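Putative phosphatase (DUF442) (Shewanella putrefaciens CN-32, PDB 3GXH) is a putative phosphatase of the DUF442 family, related to tyrosine and dual-specificity phosphatases, whose activity and substrate remain to be established. Local coordinates at residues D84-M92 with F113-Q121. Residues are numbered along the deposited sequence; the frame is centred on the assembly and turned at random.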
loop_
_atom_site.group_PDB
_atom_site.type_symbol
_atom_site.label_atom_id
_atom_site.label_comp_id
_atom_site.label_asym_id
_atom_site.label_seq_id
_atom_site.Cartn_x
_atom_site.Cartn_y
_atom_site.Cartn_z
ATOM N N ASP A 84 -3.049 -5.284 12.019
ATOM C CA ASP A 84 -2.955 -5.215 10.549
ATOM C C ASP A 84 -1.690 -4.457 10.127
ATOM O O ASP A 84 -0.963 -4.835 9.223
ATOM C CB ASP A 84 -4.148 -4.516 9.893
ATOM C CG ASP A 84 -5.499 -5.158 10.228
ATOM O OD1 ASP A 84 -5.549 -6.422 10.362
ATOM O OD2 ASP A 84 -6.511 -4.386 10.287
ATOM N N VAL A 85 -1.474 -3.333 10.797
ATOM C CA VAL A 85 -0.279 -2.527 10.545
ATOM C C VAL A 85 0.987 -3.333 10.824
ATOM O O VAL A 85 1.917 -3.367 10.007
ATOM C CB VAL A 85 -0.315 -1.209 11.330
ATOM C CG1 VAL A 85 0.990 -0.387 11.100
ATOM C CG2 VAL A 85 -1.545 -0.385 10.939
ATOM N N GLU A 86 1.015 -4.016 11.957
ATOM C CA GLU A 86 2.151 -4.871 12.323
ATOM C C GLU A 86 2.394 -6.000 11.324
ATOM O O GLU A 86 3.521 -6.297 10.985
ATOM C CB GLU A 86 1.952 -5.460 13.716
ATOM C CG GLU A 86 2.041 -4.428 14.822
ATOM C CD GLU A 86 3.442 -3.884 15.021
ATOM O OE1 GLU A 86 4.420 -4.600 14.692
ATOM O OE2 GLU A 86 3.556 -2.735 15.515
ATOM N N ALA A 87 1.313 -6.593 10.828
ATOM C CA ALA A 87 1.437 -7.612 9.831
ATOM C C ALA A 87 2.069 -7.046 8.542
ATOM O O ALA A 87 2.913 -7.663 7.887
ATOM C CB ALA A 87 0.016 -8.285 9.553
ATOM N N PHE A 88 1.648 -5.847 8.165
ATOM C CA PHE A 88 2.299 -5.165 7.042
ATOM C C PHE A 88 3.774 -4.907 7.295
ATOM O O PHE A 88 4.611 -5.126 6.441
ATOM C CB PHE A 88 1.539 -3.850 6.745
ATOM C CG PHE A 88 2.191 -2.979 5.734
ATOM C CD1 PHE A 88 2.332 -3.400 4.421
ATOM C CD2 PHE A 88 2.607 -1.684 6.065
ATOM C CE1 PHE A 88 2.984 -2.587 3.473
ATOM C CE2 PHE A 88 3.245 -0.860 5.117
ATOM C CZ PHE A 88 3.426 -1.313 3.831
ATOM N N PHE A 89 4.088 -4.392 8.469
ATOM C CA PHE A 89 5.479 -4.152 8.790
ATOM C C PHE A 89 6.329 -5.422 8.732
ATOM O O PHE A 89 7.435 -5.434 8.156
ATOM C CB PHE A 89 5.645 -3.573 10.203
ATOM C CG PHE A 89 5.125 -2.169 10.435
ATOM C CD1 PHE A 89 4.718 -1.306 9.431
ATOM C CD2 PHE A 89 5.075 -1.715 11.749
ATOM C CE1 PHE A 89 4.313 -0.032 9.728
ATOM C CE2 PHE A 89 4.656 -0.434 12.052
ATOM C CZ PHE A 89 4.249 0.409 11.018
ATOM N N ALA A 90 5.758 -6.541 9.203
ATOM C CA ALA A 90 6.454 -7.822 9.142
ATOM C C ALA A 90 6.629 -8.288 7.722
ATOM O O ALA A 90 7.657 -8.857 7.372
ATOM C CB ALA A 90 5.728 -8.892 9.998
ATOM N N ALA A 91 5.619 -8.065 6.876
ATOM C CA ALA A 91 5.749 -8.449 5.482
ATOM C C ALA A 91 6.839 -7.628 4.784
ATOM O O ALA A 91 7.623 -8.142 3.991
ATOM C CB ALA A 91 4.410 -8.286 4.746
HETATM N N MSE A 92 6.897 -6.342 5.088
HETATM C CA MSE A 92 7.984 -5.512 4.549
HETATM C C MSE A 92 9.351 -6.027 4.977
HETATM O O MSE A 92 10.228 -6.224 4.135
HETATM C CB MSE A 92 7.802 -4.047 4.976
HETATM C CG MSE A 92 6.595 -3.363 4.382
HETATM SE SE MSE A 92 6.692 -3.122 2.454
HETATM C CE MSE A 92 8.119 -1.770 2.435
ATOM N N PHE A 113 -0.802 3.242 5.577
ATOM C CA PHE A 113 0.130 2.202 6.021
ATOM C C PHE A 113 1.553 2.538 5.572
ATOM O O PHE A 113 2.513 2.325 6.313
ATOM C CB PHE A 113 -0.279 0.800 5.513
ATOM C CG PHE A 113 -1.302 0.091 6.374
ATOM C CD1 PHE A 113 -2.375 0.760 6.953
ATOM C CD2 PHE A 113 -1.229 -1.280 6.535
ATOM C CE1 PHE A 113 -3.325 0.086 7.711
ATOM C CE2 PHE A 113 -2.172 -1.912 7.303
ATOM C CZ PHE A 113 -3.205 -1.261 7.869
ATOM N N ALA A 114 1.705 3.096 4.366
ATOM C CA ALA A 114 3.028 3.519 3.922
ATOM C C ALA A 114 3.578 4.628 4.827
ATOM O O ALA A 114 4.768 4.615 5.192
ATOM C CB ALA A 114 3.007 4.002 2.461
ATOM N N TYR A 115 2.758 5.581 5.209
ATOM C CA TYR A 115 3.178 6.630 6.133
ATOM C C TYR A 115 3.672 6.020 7.441
ATOM O O TYR A 115 4.749 6.375 7.931
ATOM C CB TYR A 115 2.010 7.570 6.399
ATOM C CG TYR A 115 2.272 8.499 7.543
ATOM C CD1 TYR A 115 3.192 9.525 7.404
ATOM C CD2 TYR A 115 1.665 8.308 8.790
ATOM C CE1 TYR A 115 3.480 10.373 8.461
ATOM C CE2 TYR A 115 1.937 9.159 9.860
ATOM C CZ TYR A 115 2.839 10.173 9.689
ATOM O OH TYR A 115 3.109 11.030 10.774
ATOM N N LEU A 116 2.903 5.068 8.005
ATOM C CA LEU A 116 3.305 4.507 9.264
ATOM C C LEU A 116 4.607 3.729 9.140
ATOM O O LEU A 116 5.438 3.739 10.081
ATOM C CB LEU A 116 2.201 3.619 9.834
ATOM C CG LEU A 116 1.010 4.433 10.352
ATOM C CD1 LEU A 116 -0.114 3.476 10.749
ATOM C CD2 LEU A 116 1.356 5.370 11.535
ATOM N N TYR A 117 4.817 3.063 8.016
ATOM C CA TYR A 117 6.025 2.315 7.787
ATOM C C TYR A 117 7.216 3.236 7.714
ATOM O O TYR A 117 8.256 2.988 8.348
ATOM C CB TYR A 117 5.906 1.479 6.503
ATOM C CG TYR A 117 7.206 0.895 6.040
ATOM C CD1 TYR A 117 7.718 -0.234 6.657
ATOM C CD2 TYR A 117 7.955 1.501 5.002
ATOM C CE1 TYR A 117 8.936 -0.783 6.234
ATOM C CE2 TYR A 117 9.183 0.959 4.596
ATOM C CZ TYR A 117 9.628 -0.176 5.210
ATOM O OH TYR A 117 10.858 -0.679 4.805
ATOM N N GLN A 118 7.106 4.280 6.925
ATOM C CA GLN A 118 8.222 5.211 6.804
ATOM C C GLN A 118 8.525 5.868 8.147
ATOM O O GLN A 118 9.695 6.081 8.509
ATOM C CB GLN A 118 7.969 6.233 5.727
ATOM C CG GLN A 118 7.872 5.578 4.345
ATOM C CD GLN A 118 7.685 6.543 3.194
ATOM O OE1 GLN A 118 7.046 7.606 3.318
ATOM N NE2 GLN A 118 8.236 6.155 2.024
ATOM N N LEU A 119 7.462 6.201 8.876
ATOM C CA LEU A 119 7.619 6.817 10.196
ATOM C C LEU A 119 8.377 5.881 11.129
ATOM O O LEU A 119 9.363 6.284 11.774
ATOM C CB LEU A 119 6.235 7.200 10.730
ATOM C CG LEU A 119 6.237 7.943 12.048
ATOM C CD1 LEU A 119 6.923 9.307 11.866
ATOM C CD2 LEU A 119 4.793 8.110 12.521
ATOM N N LYS A 120 8.012 4.603 11.166
ATOM C CA LYS A 120 8.677 3.684 12.106
ATOM C C LYS A 120 10.098 3.313 11.682
ATOM O O LYS A 120 10.952 2.980 12.535
ATOM C CB LYS A 120 7.819 2.451 12.327
ATOM C CG LYS A 120 7.946 1.457 11.249
ATOM C CD LYS A 120 9.011 0.380 11.477
ATOM C CE LYS A 120 8.788 -0.731 10.465
ATOM N NZ LYS A 120 9.924 -1.682 10.409
ATOM N N GLN A 121 10.389 3.374 10.385
ATOM C CA GLN A 121 11.724 3.159 9.850
ATOM C C GLN A 121 12.660 4.336 10.169
ATOM O O GLN A 121 13.831 4.298 9.818
ATOM C CB GLN A 121 11.658 2.955 8.338
ATOM C CG GLN A 121 11.060 1.650 7.955
ATOM C CD GLN A 121 11.979 0.532 8.322
ATOM O OE1 GLN A 121 11.813 -0.106 9.359
ATOM N NE2 GLN A 121 12.998 0.325 7.503
HETATM O O HOH W 1 9.426 -3.621 8.553
#
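Helix 82-94 crosses helix 108-120 beside the central sheet of the phosphatase-like domain, Phe89 meeting Tyr117 and Lys120, an example of aromatic rings bridging two helices. The axes of the two segments stay 10.4 Å apart at a crossing angle of -63°, a separation spanned largely by rings. Val85 lays CG2 over one face of the Phe113 ring, 3.6 Å from CZ, and sets CG1 against Leu116 CD1, while Phe88 brings its CB to the edge of the Phe113 ring. The Phe88 and Phe113 rings pass obliquely, their planes at 50°. The Phe89 ring is sandwiched: Val85 CG1 of its own helix covers one face, and Lys120 CG the other, a CH-pi contact 4.0 Å from CG to the ring centroid. Phe89 CE1 comes within 3.5 Å of Tyr117 CA. Lys120 reaches its face because CG sits between backbone N and carbonyl carbon (chi1 80°) and the chain bends at chi2. Its NZ donates hydrogen bonds to Gln121 OE1, 2.7 Å away and from above the carbonyl plane, and to a water that donates to Phe89 O, linking the helices through solvent. Selenomethionine Met92, bent at chi2 and chi3, folds CE over the Tyr117 ring, 3.5 Å from CZ; SE makes a more distant Met-aromatic contact above that face. Gln121 CG covers the opposite face. Leu22 of strand 22-25 touches Met92 and Tyr117; on helix 142-154, Leu147 touches Val85 and Trp144 touches Phe113. Helix 108-120 follows central strand 100-103, consistent with the DSP-PTPase family, whose catalytic loop joins such a strand to such a helix.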